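PDB 3VC5: mandelate racemase/muconate lactonizing protein, which probably catalyses the magnesium-dependent dehydration of D-glucarate to 5-dehydro-4-deoxy-D-glucarate, as a member of the enolase superfamily. Local coordinates for residues V33-P38 / A51-V56; Y262-T267 / A285-V290; P268-M273 / R302-V307; S341-S346 / Q374-P379. One frame throughout, in Å; residues are numbered along the deposited sequence.

How the contacts relate
The contacts form two touching pairs on opposite sides of the chain's centre. Contact 2 joins the strands of the beta-alpha-beta unit 262-264, 270-277, 284-286; contact 3, centred 7 Å away, sets that unit's helix against the loop before strand 307-310, and T286 N to V307 O (3.2 Å) is a probable hydrogen bond between them. Contact 2 holds the magnesium ligands E264 and N287, but no magnesium is bound in this chain. Contact 1, in the N-terminal domain, touches contact 4, in the barrel domain, through probable hydrogen bonds R36 N to Q374 OE1 and R53 NH2 to S346 OG, both 2.9 Å. Side chains of R53 and H338, a predicted proton acceptor, are about 8 Å apart.

Contact 1: residues V33-P38 / A51-V56; sequences VAFRDP and ALRTIV
A51 packs against the F35 ring: its methyl CB lies 3.6 Å from F35 CE1, while A51 O stands over the centre of the ring, 3.9 Å above its plane. A51 buries the largest area in this contact and V33 the next, followed by F35 and R53 with equal shares, and all four project on the same face of the sheet. The phenylalanine reaches this place because CG sits between its own backbone N and carbonyl carbon (chi1 47°), which brings the ring back over the partner strand. At the ring's edge and in its plane is the aliphatic part of R53, whose CG approaches F35 CE2 to 3.3 Å. The arginine chain then bends at chi2 and chi3 and leads its guanidinium away, to a salt bridge with E69 and a hydrogen bond with S346.

Strands 25-36 and 50-60 are neighbours in the three-stranded antiparallel sheet of the N-terminal domain. V33-R53 and F35-A51 are hydrogen-bonded pairs, with A34-L52 the non-hydrogen-bonded pair between them. F35 N donates to A51 O at 3.0 Å, and A51 N returns a bond to F35 O at 2.9 Å.

V33 spreads its two methyls over different partners: CG2 packs on R53 CB at 3.7 Å and CG1 meets I55 CG1 at 4.0 Å. Helix 403-415 reaches the same face, L406 touching both V33 and I55, and M409 touching V33 and F35.

Contact 2: residues Y262-T267 / A285-V290; sequences YLEDPT and ATNMCV
One face of the Y262 ring receives the A285 methyl: CB lies 3.9 Å from the ring centroid and 30° off its normal, a CH-pi contact displaced toward CD2. At the edge, in the ring plane, is OE1 of E264. The carboxylate of E264 and the amide of N287 are turned 80° apart, and E264 OE2 approaches N287 OD1 to 3.0 Å. These are two acceptors and not a hydrogen bond; since both residues are magnesium ligands, the convergence of their oxygens is consistent with a metal site that is empty in this chain. OE2 also forms a salt bridge with K209 and lies close to the carboxylate of D239, another magnesium ligand.

D265 presents a second carboxylate, held through both oxygens. With CG beside the backbone N (chi1 -72°), its end comes over to the 285-290 segment, where OD1 takes a very short 2.5 Å hydrogen bond from T286 OG1 and OD2 receives N287 N at 2.9 Å through its syn lone pair. T286 OG1 in turn accepts from M288 N at 2.9 Å and C289 N at 3.0 Å, the signatures of an ST turn and an ST motif. One hydroxyl thus ties D265 to the turn that carries N287.

Backbone bonds from A285 N to L263 O and from D265 N to A285 O place E264 and A285 in parallel register. On its other side strand 284-286 pairs with 307-310, through a backbone bond between T286 and V307; L309 touches E264, A285 and N287, while M273 of helix 270-277 packs on D265.

Contact 3: residues P268-M273 / R302-V307; sequences PGIDGM and RRPIGV
D271 and R302 meet in a salt bridge at the more exposed side of this contact. The guanidinium is presented end-on, with NH1 at 3.0 Å and NH2 at 2.9 Å from the single oxygen D271 OD1. This oxygen lies in the guanidinium plane and receives both nitrogens on its anti side; the carboxylate itself is turned 51° against that plane. Both bonds are clearly bent, as expected when two donors converge on one acceptor. R302 is bent at both chi2 and chi3 to get there, whereas D271 starts out away from the partner segment and brings its carboxylate back with CG trans to N (chi1 180°).

Beside this polar pair the contact is apolar. I270, through the CG2 branch trans to its backbone N, crosses the arginine's stem at a slant, CG2 lying 3.9 Å from R302 CB, and also faces P304 CG at 4.1 Å. P304 has the largest buried area here; its CB packs against M273 CB at 3.6 Å and is close to I270 O. M273 folds at chi2 and chi3, and this curl brings its terminal CE to 3.9 Å from I305 CG2. P304 O, buried by the packing, has no hydrogen-bond partner in the model.

G269 is the N-cap of helix 270-277; the first turn of that helix packs on the loop between helix 296-302 and strand 307-310. A298 and A299 of helix 296-302 touch I270 and P304 respectively, and on the barrel side M273 rests on L284 of strand 284-286.

Contact 4: residues S341-S346 / Q374-P379; sequences SHLGIS and QDVVAP
G344 N donates to D375 OD1 at 2.8 Å, so that a carboxylate from the 374-379 loop receives the first N-H of helix 344-355. L343 occupies the N-cap position of this helix, which follows strand 334-337 of the enolase-type barrel domain. The bond meets the oxygen on its syn side and 24° out of the carboxylate plane. A helix N-terminus would be expected to stabilise the negative charge there. G344 CA lies in the carboxylate plane, in front of the two oxygens, and on the side where a CB would point D375 OD2 and V377 CG2 pack directly on the glycine backbone.

Flanking this bond are apolar contacts. L343 CD2 rests on the carbonyl Q374 O at 3.6 Å, while its other methyl, CD1, meets V376 CG1 at 4.1 Å, the two side chains crossing at about a right angle. I345 spans two valines: CG1 touches V377 CG1 at 3.7 Å and CD1 reaches V376 CG2 at 4.0 Å. The CD1 end gets that far because the chain is extended at chi2 (160°).

Further out, E69 receives L343 N and S346 N, holding the helix start from the side of strand 65-71, and M409 of helix 403-415 touches L343, Q374 and V376. Q374 is fixed by Q371 and by R36 of the N-terminal domain. D375 is steadied from within its own loop: V376 N donates to the same OD1 at 2.8 Å, from its anti side.

Contact 1: residues V33-P38 / A51-V56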
loop_
_atom_site.group_PDB
_atom_site.type_symbol
_atom_site.label_atom_id
_atom_site.label_comp_id
_atom_site.label_asym_id
_atom_site.label_seq_id
_atom_site.Cartn_x
_atom_site.Cartn_y
_atom_site.Cartn_z
ATOM N N VAL A 33 0.577 -31.527 2.901
ATOM C CA VAL A 33 1.516 -32.148 3.859
ATOM C C VAL A 33 0.864 -32.161 5.229
ATOM O O VAL A 33 -0.070 -31.359 5.509
ATOM C CB VAL A 33 2.863 -31.369 3.947
ATOM C CG1 VAL A 33 3.633 -31.453 2.624
ATOM C CG2 VAL A 33 2.647 -29.906 4.386
ATOM N N ALA A 34 1.315 -33.080 6.076
ATOM C CA ALA A 34 0.880 -33.089 7.481
ATOM C C ALA A 34 2.101 -33.262 8.340
ATOM O O ALA A 34 3.060 -33.962 7.941
ATOM C CB ALA A 34 -0.126 -34.214 7.760
ATOM N N PHE A 35 2.088 -32.639 9.522
ATOM C CA PHE A 35 3.229 -32.776 10.436
ATOM C C PHE A 35 2.717 -32.771 11.882
ATOM O O PHE A 35 1.567 -32.398 12.129
ATOM C CB PHE A 35 4.271 -31.682 10.179
ATOM C CG PHE A 35 3.670 -30.302 10.065
ATOM C CD1 PHE A 35 3.453 -29.534 11.224
ATOM C CD2 PHE A 35 3.370 -29.759 8.805
ATOM C CE1 PHE A 35 2.861 -28.231 11.126
ATOM C CE2 PHE A 35 2.814 -28.490 8.690
ATOM C CZ PHE A 35 2.567 -27.721 9.851
ATOM N N ARG A 36 3.543 -33.236 12.821
ATOM C CA ARG A 36 3.112 -33.451 14.202
ATOM C C ARG A 36 2.949 -32.133 14.927
ATOM O O ARG A 36 3.753 -31.186 14.719
ATOM C CB ARG A 36 4.154 -34.312 14.938
ATOM C CG ARG A 36 4.236 -35.719 14.367
ATOM C CD ARG A 36 5.312 -36.565 15.054
ATOM N NE ARG A 36 6.607 -35.870 15.110
ATOM C CZ ARG A 36 7.525 -35.881 14.142
ATOM N NH1 ARG A 36 7.319 -36.573 13.020
ATOM N NH2 ARG A 36 8.661 -35.204 14.299
ATOM N N ASP A 37 1.924 -32.059 15.782
ATOM C CA ASP A 37 1.661 -30.861 16.561
ATOM C C ASP A 37 1.282 -31.326 17.967
ATOM O O ASP A 37 0.518 -32.271 18.096
ATOM C CB ASP A 37 0.435 -30.145 15.964
ATOM C CG ASP A 37 0.354 -28.670 16.352
ATOM O OD1 ASP A 37 1.373 -28.080 16.742
ATOM O OD2 ASP A 37 -0.746 -28.082 16.221
ATOM N N PRO A 38 1.791 -30.656 19.016
ATOM C CA PRO A 38 1.381 -31.040 20.392
ATOM C C PRO A 38 -0.068 -30.650 20.702
ATOM O O PRO A 38 -0.702 -29.941 19.901
ATOM C CB PRO A 38 2.356 -30.243 21.283
ATOM C CG PRO A 38 3.482 -29.809 20.386
ATOM C CD PRO A 38 2.836 -29.609 19.026
ATOM N N ALA A 51 -1.073 -31.266 12.045
ATOM C CA ALA A 51 -1.441 -29.994 11.436
ATOM C C ALA A 51 -1.233 -30.155 9.922
ATOM O O ALA A 51 -0.324 -30.865 9.486
ATOM C CB ALA A 51 -0.582 -28.855 11.985
ATOM N N LEU A 52 -2.104 -29.529 9.130
ATOM C CA LEU A 52 -2.072 -29.661 7.669
ATOM C C LEU A 52 -1.562 -28.350 7.042
ATOM O O LEU A 52 -1.855 -27.253 7.537
ATOM C CB LEU A 52 -3.504 -29.881 7.176
ATOM C CG LEU A 52 -4.276 -31.044 7.829
ATOM C CD1 LEU A 52 -5.685 -31.166 7.259
ATOM C CD2 LEU A 52 -3.517 -32.371 7.700
ATOM N N ARG A 53 -0.882 -28.472 5.909
ATOM C CA ARG A 53 -0.476 -27.321 5.092
ATOM C C ARG A 53 -0.503 -27.757 3.641
ATOM O O ARG A 53 -0.528 -28.969 3.347
ATOM C CB ARG A 53 0.941 -26.811 5.434
ATOM C CG ARG A 53 1.117 -26.280 6.856
ATOM C CD ARG A 53 0.322 -25.018 7.137
ATOM N NE ARG A 53 1.056 -23.786 6.819
ATOM C CZ ARG A 53 0.549 -22.568 7.027
ATOM N NH1 ARG A 53 -0.674 -22.460 7.539
ATOM N NH2 ARG A 53 1.238 -21.464 6.702
ATOM N N THR A 54 -0.427 -26.779 2.743
ATOM C CA THR A 54 -0.286 -27.070 1.324
ATOM C C THR A 54 0.956 -26.328 0.865
ATOM O O THR A 54 1.119 -25.109 1.113
ATOM C CB THR A 54 -1.503 -26.558 0.506
ATOM O OG1 THR A 54 -2.682 -27.186 0.994
ATOM C CG2 THR A 54 -1.330 -26.908 -0.977
ATOM N N ILE A 55 1.872 -27.082 0.280
ATOM C CA ILE A 55 3.059 -26.497 -0.309
ATOM C C ILE A 55 2.852 -26.270 -1.802
ATOM O O ILE A 55 2.385 -27.152 -2.523
ATOM C CB ILE A 55 4.279 -27.415 -0.080
ATOM C CG1 ILE A 55 4.379 -27.738 1.416
ATOM C CG2 ILE A 55 5.545 -26.795 -0.661
ATOM C CD1 ILE A 55 4.497 -26.573 2.344
ATOM N N VAL A 56 3.215 -25.080 -2.258
ATOM C CA VAL A 56 3.111 -24.766 -3.676
ATOM C C VAL A 56 4.482 -24.476 -4.271
ATOM O O VAL A 56 5.280 -23.751 -3.681
ATOM C CB VAL A 56 2.198 -23.502 -3.874
ATOM C CG1 VAL A 56 2.272 -22.976 -5.306
ATOM C CG2 VAL A 56 0.772 -23.837 -3.467
#

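Contact 2: residues Y262-T267 / A285-V290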
loop_
_atom_site.group_PDB
_atom_site.type_symbol
_atom_site.label_atom_id
_atom_site.label_comp_id
_atom_site.label_asym_id
_atom_site.label_seq_id
_atom_site.Cartn_x
_atom_site.Cartn_y
_atom_site.Cartn_z
ATOM N N TYR A 262 -0.253 -5.604 24.974
ATOM C CA TYR A 262 -1.620 -5.490 24.454
ATOM C C TYR A 262 -2.475 -6.681 24.896
ATOM O O TYR A 262 -1.938 -7.746 25.268
ATOM C CB TYR A 262 -1.661 -5.276 22.918
ATOM C CG TYR A 262 -0.963 -6.266 21.999
ATOM C CD1 TYR A 262 0.160 -5.866 21.251
ATOM C CD2 TYR A 262 -1.439 -7.579 21.822
ATOM C CE1 TYR A 262 0.779 -6.727 20.379
ATOM C CE2 TYR A 262 -0.791 -8.472 20.941
ATOM C CZ TYR A 262 0.307 -8.018 20.215
ATOM O OH TYR A 262 0.970 -8.842 19.325
ATOM N N LEU A 263 -3.796 -6.490 24.893
ATOM C CA LEU A 263 -4.738 -7.556 25.221
ATOM C C LEU A 263 -5.399 -7.947 23.883
ATOM O O LEU A 263 -6.064 -7.137 23.252
ATOM C CB LEU A 263 -5.774 -7.063 26.261
ATOM C CG LEU A 263 -6.924 -7.999 26.644
ATOM C CD1 LEU A 263 -6.375 -9.349 27.174
ATOM C CD2 LEU A 263 -7.879 -7.333 27.680
ATOM N N GLU A 264 -5.221 -9.189 23.464
ATOM C CA GLU A 264 -5.572 -9.602 22.108
ATOM C C GLU A 264 -6.913 -10.330 22.102
ATOM O O GLU A 264 -7.079 -11.335 22.795
ATOM C CB GLU A 264 -4.473 -10.551 21.625
ATOM C CG GLU A 264 -4.584 -10.977 20.204
ATOM C CD GLU A 264 -3.376 -11.805 19.801
ATOM O OE1 GLU A 264 -2.261 -11.470 20.229
ATOM O OE2 GLU A 264 -3.541 -12.775 19.057
ATOM N N ASP A 265 -7.892 -9.804 21.355
ATOM C CA ASP A 265 -9.200 -10.479 21.231
ATOM C C ASP A 265 -9.812 -10.976 22.534
ATOM O O ASP A 265 -10.135 -12.156 22.674
ATOM C CB ASP A 265 -9.085 -11.639 20.243
ATOM C CG ASP A 265 -8.960 -11.127 18.820
ATOM O OD1 ASP A 265 -9.753 -10.194 18.470
ATOM O OD2 ASP A 265 -8.064 -11.601 18.086
ATOM N N PRO A 266 -9.996 -10.065 23.505
ATOM C CA PRO A 266 -10.667 -10.559 24.720
ATOM C C PRO A 266 -12.139 -10.986 24.484
ATOM O O PRO A 266 -12.630 -11.898 25.148
ATOM C CB PRO A 266 -10.594 -9.349 25.664
ATOM C CG PRO A 266 -10.402 -8.173 24.768
ATOM C CD PRO A 266 -9.567 -8.662 23.628
ATOM N N THR A 267 -12.831 -10.350 23.543
ATOM C CA THR A 267 -14.275 -10.500 23.458
ATOM C C THR A 267 -14.688 -10.481 21.978
ATOM O O THR A 267 -13.973 -9.904 21.144
ATOM C CB THR A 267 -14.952 -9.333 24.250
ATOM O OG1 THR A 267 -16.321 -9.644 24.581
ATOM C CG2 THR A 267 -14.897 -8.019 23.457
ATOM N N ALA A 285 -5.685 -5.795 20.602
ATOM C CA ALA A 285 -5.226 -6.254 19.304
ATOM C C ALA A 285 -6.239 -7.244 18.765
ATOM O O ALA A 285 -7.038 -7.801 19.521
ATOM C CB ALA A 285 -3.865 -6.961 19.457
ATOM N N THR A 286 -6.173 -7.533 17.462
ATOM C CA THR A 286 -7.058 -8.569 16.936
ATOM C C THR A 286 -6.433 -9.327 15.767
ATOM O O THR A 286 -5.634 -8.748 14.978
ATOM C CB THR A 286 -8.427 -7.970 16.459
ATOM O OG1 THR A 286 -9.369 -9.035 16.298
ATOM C CG2 THR A 286 -8.273 -7.231 15.148
ATOM N N ASN A 287 -6.834 -10.594 15.639
ATOM C CA ASN A 287 -6.816 -11.280 14.337
ATOM C C ASN A 287 -8.149 -11.997 14.123
ATOM O O ASN A 287 -8.198 -13.057 13.482
ATOM C CB ASN A 287 -5.655 -12.280 14.225
ATOM C CG ASN A 287 -5.577 -13.257 15.408
ATOM O OD1 ASN A 287 -4.705 -13.109 16.261
ATOM N ND2 ASN A 287 -6.449 -14.274 15.443
ATOM N N MET A 288 -9.235 -11.394 14.641
ATOM C CA MET A 288 -10.579 -11.998 14.559
ATOM C C MET A 288 -11.631 -11.055 14.064
ATOM O O MET A 288 -12.439 -11.479 13.254
ATOM C CB MET A 288 -11.051 -12.609 15.900
ATOM C CG MET A 288 -10.141 -13.761 16.359
ATOM S SD MET A 288 -10.628 -14.431 17.978
ATOM C CE MET A 288 -12.177 -15.261 17.602
ATOM N N CYS A 289 -11.643 -9.804 14.532
ATOM C CA CYS A 289 -12.725 -8.894 14.117
ATOM C C CYS A 289 -12.290 -7.981 12.966
ATOM O O CYS A 289 -13.099 -7.261 12.410
ATOM C CB CYS A 289 -13.260 -8.086 15.329
ATOM S SG CYS A 289 -12.166 -6.794 16.008
ATOM N N VAL A 290 -10.986 -7.953 12.673
ATOM C CA VAL A 290 -10.463 -7.261 11.479
ATOM C C VAL A 290 -9.519 -8.213 10.770
ATOM O O VAL A 290 -8.376 -8.422 11.251
ATOM C CB VAL A 290 -9.701 -5.971 11.866
ATOM C CG1 VAL A 290 -9.169 -5.244 10.626
ATOM C CG2 VAL A 290 -10.610 -5.039 12.698
#

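Contact 3: residues P268-M273 / R302-V307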
loop_
_atom_site.group_PDB
_atom_site.type_symbol
_atom_site.label_atom_id
_atom_site.label_comp_id
_atom_site.label_asym_id
_atom_site.label_seq_id
_atom_site.Cartn_x
_atom_site.Cartn_y
_atom_site.Cartn_z
ATOM N N PRO A 268 -15.841 -11.081 21.641
ATOM C CA PRO A 268 -16.160 -11.166 20.217
ATOM C C PRO A 268 -16.769 -9.913 19.632
ATOM O O PRO A 268 -17.568 -9.226 20.296
ATOM C CB PRO A 268 -17.203 -12.295 20.128
ATOM C CG PRO A 268 -17.643 -12.545 21.511
ATOM C CD PRO A 268 -16.682 -11.966 22.470
ATOM N N GLY A 269 -16.423 -9.628 18.380
ATOM C CA GLY A 269 -17.095 -8.561 17.617
ATOM C C GLY A 269 -16.465 -7.190 17.709
ATOM O O GLY A 269 -15.887 -6.816 18.736
ATOM N N ILE A 270 -16.625 -6.402 16.650
ATOM C CA ILE A 270 -16.163 -5.030 16.663
ATOM C C ILE A 270 -16.792 -4.192 17.816
ATOM O O ILE A 270 -16.103 -3.417 18.503
ATOM C CB ILE A 270 -16.414 -4.346 15.271
ATOM C CG1 ILE A 270 -15.494 -4.990 14.216
ATOM C CG2 ILE A 270 -16.176 -2.838 15.358
ATOM C CD1 ILE A 270 -15.802 -4.576 12.760
ATOM N N ASP A 271 -18.108 -4.305 17.972
ATOM C CA ASP A 271 -18.828 -3.557 19.002
ATOM C C ASP A 271 -18.275 -3.840 20.404
ATOM O O ASP A 271 -17.896 -2.909 21.134
ATOM C CB ASP A 271 -20.334 -3.886 18.936
ATOM C CG ASP A 271 -21.129 -3.137 19.993
ATOM O OD1 ASP A 271 -20.969 -1.914 20.049
ATOM O OD2 ASP A 271 -21.897 -3.757 20.774
ATOM N N GLY A 272 -18.229 -5.119 20.771
ATOM C CA GLY A 272 -17.767 -5.537 22.111
ATOM C C GLY A 272 -16.305 -5.146 22.310
ATOM O O GLY A 272 -15.913 -4.627 23.366
ATOM N N MET A 273 -15.480 -5.351 21.287
ATOM C CA MET A 273 -14.079 -4.956 21.376
ATOM C C MET A 273 -13.930 -3.449 21.592
ATOM O O MET A 273 -13.105 -3.004 22.403
ATOM C CB MET A 273 -13.343 -5.377 20.103
ATOM C CG MET A 273 -13.120 -6.887 20.088
ATOM S SD MET A 273 -11.689 -7.460 21.037
ATOM C CE MET A 273 -10.322 -6.722 20.123
ATOM N N ARG A 302 -15.123 2.696 14.910
ATOM C CA ARG A 302 -15.411 2.279 16.306
ATOM C C ARG A 302 -14.180 2.149 17.200
ATOM O O ARG A 302 -14.279 2.189 18.446
ATOM C CB ARG A 302 -16.132 0.931 16.319
ATOM C CG ARG A 302 -17.531 0.925 15.720
ATOM C CD ARG A 302 -18.520 1.815 16.500
ATOM N NE ARG A 302 -18.565 1.533 17.948
ATOM C CZ ARG A 302 -19.236 0.527 18.517
ATOM N NH1 ARG A 302 -19.932 -0.340 17.772
ATOM N NH2 ARG A 302 -19.224 0.386 19.856
ATOM N N ARG A 303 -13.027 1.961 16.575
ATOM C CA ARG A 303 -11.766 1.753 17.299
ATOM C C ARG A 303 -11.815 0.550 18.258
ATOM O O ARG A 303 -11.596 0.681 19.463
ATOM C CB ARG A 303 -11.316 3.041 18.001
ATOM C CG ARG A 303 -11.020 4.192 17.023
ATOM C CD ARG A 303 -9.619 4.035 16.397
ATOM N NE ARG A 303 -9.354 4.896 15.234
ATOM C CZ ARG A 303 -8.138 5.044 14.701
ATOM N NH1 ARG A 303 -7.105 4.407 15.252
ATOM N NH2 ARG A 303 -7.940 5.827 13.634
ATOM N N PRO A 304 -12.074 -0.646 17.711
ATOM C CA PRO A 304 -11.991 -1.865 18.524
ATOM C C PRO A 304 -10.536 -2.205 18.872
ATOM O O PRO A 304 -10.288 -2.990 19.785
ATOM C CB PRO A 304 -12.544 -2.938 17.585
ATOM C CG PRO A 304 -12.210 -2.431 16.194
ATOM C CD PRO A 304 -12.379 -0.929 16.289
ATOM N N ILE A 305 -9.586 -1.656 18.126
ATOM C CA ILE A 305 -8.182 -2.063 18.307
ATOM C C ILE A 305 -7.221 -0.900 18.208
ATOM O O ILE A 305 -7.484 0.098 17.535
ATOM C CB ILE A 305 -7.736 -3.125 17.300
ATOM C CG1 ILE A 305 -7.770 -2.527 15.883
ATOM C CG2 ILE A 305 -8.571 -4.419 17.471
ATOM C CD1 ILE A 305 -7.308 -3.465 14.760
ATOM N N GLY A 306 -6.083 -1.067 18.882
ATOM C CA GLY A 306 -4.944 -0.224 18.693
ATOM C C GLY A 306 -3.865 -0.962 17.912
ATOM O O GLY A 306 -2.922 -0.321 17.425
ATOM N N VAL A 307 -3.978 -2.297 17.808
ATOM C CA VAL A 307 -2.965 -3.137 17.149
ATOM C C VAL A 307 -3.653 -4.169 16.248
ATOM O O VAL A 307 -4.530 -4.911 16.710
ATOM C CB VAL A 307 -2.096 -3.891 18.178
ATOM C CG1 VAL A 307 -1.036 -4.723 17.463
ATOM C CG2 VAL A 307 -1.441 -2.912 19.161
#

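Contact 4: residues S341-S346 / Q374-P379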
loop_
_atom_site.group_PDB
_atom_site.type_symbol
_atom_site.label_atom_id
_atom_site.label_comp_id
_atom_site.label_asym_id
_atom_site.label_seq_id
_atom_site.Cartn_x
_atom_site.Cartn_y
_atom_site.Cartn_z
ATOM N N SER A 341 0.119 -22.744 12.800
ATOM C CA SER A 341 1.171 -23.774 12.689
ATOM C C SER A 341 1.719 -23.762 11.277
ATOM O O SER A 341 0.932 -23.890 10.320
ATOM C CB SER A 341 0.537 -25.135 12.928
ATOM O OG SER A 341 -0.091 -25.142 14.204
ATOM N N HIS A 342 3.043 -23.675 11.124
ATOM C CA HIS A 342 3.583 -23.422 9.783
ATOM C C HIS A 342 5.026 -23.893 9.666
ATOM O O HIS A 342 5.689 -24.227 10.666
ATOM C CB HIS A 342 3.516 -21.899 9.459
ATOM C CG HIS A 342 4.452 -21.061 10.282
ATOM N ND1 HIS A 342 5.801 -20.977 9.995
ATOM C CD2 HIS A 342 4.269 -20.352 11.431
ATOM C CE1 HIS A 342 6.397 -20.203 10.894
ATOM N NE2 HIS A 342 5.491 -19.814 11.780
ATOM N N LEU A 343 5.511 -23.938 8.429
ATOM C CA LEU A 343 6.856 -24.425 8.146
ATOM C C LEU A 343 7.769 -23.286 7.662
ATOM O O LEU A 343 7.466 -22.087 7.863
ATOM C CB LEU A 343 6.759 -25.573 7.127
ATOM C CG LEU A 343 5.862 -26.721 7.579
ATOM C CD1 LEU A 343 5.812 -27.761 6.458
ATOM C CD2 LEU A 343 6.401 -27.347 8.873
ATOM N N GLY A 344 8.909 -23.639 7.074
ATOM C CA GLY A 344 9.944 -22.655 6.811
ATOM C C GLY A 344 9.687 -21.743 5.609
ATOM O O GLY A 344 10.270 -20.670 5.507
ATOM N N ILE A 345 8.825 -22.166 4.687
ATOM C CA ILE A 345 8.478 -21.291 3.558
ATOM C C ILE A 345 7.689 -20.109 4.120
ATOM O O ILE A 345 8.019 -18.941 3.865
ATOM C CB ILE A 345 7.686 -22.044 2.490
ATOM C CG1 ILE A 345 8.594 -23.102 1.840
ATOM C CG2 ILE A 345 7.081 -21.041 1.446
ATOM C CD1 ILE A 345 7.781 -24.203 1.126
ATOM N N SER A 346 6.687 -20.416 4.938
ATOM C CA SER A 346 5.908 -19.363 5.634
ATOM C C SER A 346 6.835 -18.531 6.527
ATOM O O SER A 346 6.733 -17.311 6.544
ATOM C CB SER A 346 4.788 -19.958 6.480
ATOM O OG SER A 346 3.735 -20.329 5.617
ATOM N N GLN A 374 10.573 -29.854 12.510
ATOM C CA GLN A 374 10.000 -30.397 11.255
ATOM C C GLN A 374 10.003 -29.315 10.171
ATOM O O GLN A 374 9.593 -28.179 10.425
ATOM C CB GLN A 374 8.558 -30.887 11.462
ATOM C CG GLN A 374 8.417 -32.047 12.456
ATOM C CD GLN A 374 6.987 -32.319 12.837
ATOM O OE1 GLN A 374 6.360 -33.263 12.340
ATOM N NE2 GLN A 374 6.449 -31.487 13.721
ATOM N N ASP A 375 10.408 -29.654 8.950
ATOM C CA ASP A 375 10.391 -28.652 7.900
ATOM C C ASP A 375 10.540 -29.300 6.538
ATOM O O ASP A 375 10.922 -30.477 6.456
ATOM C CB ASP A 375 11.483 -27.613 8.112
ATOM C CG ASP A 375 11.066 -26.205 7.657
ATOM O OD1 ASP A 375 10.170 -26.080 6.775
ATOM O OD2 ASP A 375 11.633 -25.225 8.197
ATOM N N VAL A 376 10.184 -28.547 5.492
ATOM C CA VAL A 376 10.391 -28.991 4.116
ATOM C C VAL A 376 11.490 -28.201 3.399
ATOM O O VAL A 376 11.720 -28.422 2.193
ATOM C CB VAL A 376 9.071 -28.948 3.282
ATOM C CG1 VAL A 376 8.046 -29.943 3.841
ATOM C CG2 VAL A 376 8.540 -27.509 3.228
ATOM N N VAL A 377 12.160 -27.272 4.091
ATOM C CA VAL A 377 13.300 -26.575 3.466
ATOM C C VAL A 377 14.581 -27.031 4.171
ATOM O O VAL A 377 14.530 -27.527 5.306
ATOM C CB VAL A 377 13.177 -25.037 3.503
ATOM C CG1 VAL A 377 11.841 -24.594 2.852
ATOM C CG2 VAL A 377 13.224 -24.533 4.952
ATOM N N ALA A 378 15.722 -26.831 3.520
ATOM C CA ALA A 378 17.029 -27.132 4.113
ATOM C C ALA A 378 17.283 -26.281 5.369
ATOM O O ALA A 378 16.912 -25.113 5.403
ATOM C CB ALA A 378 18.111 -26.894 3.087
ATOM N N PRO A 379 17.942 -26.858 6.386
ATOM C CA PRO A 379 18.031 -26.357 7.781
ATOM C C PRO A 379 18.809 -25.057 8.107
ATOM O O PRO A 379 18.568 -24.456 9.162
ATOM C CB PRO A 379 18.687 -27.534 8.523
ATOM C CG PRO A 379 19.493 -28.228 7.471
ATOM C CD PRO A 379 18.656 -28.143 6.223
#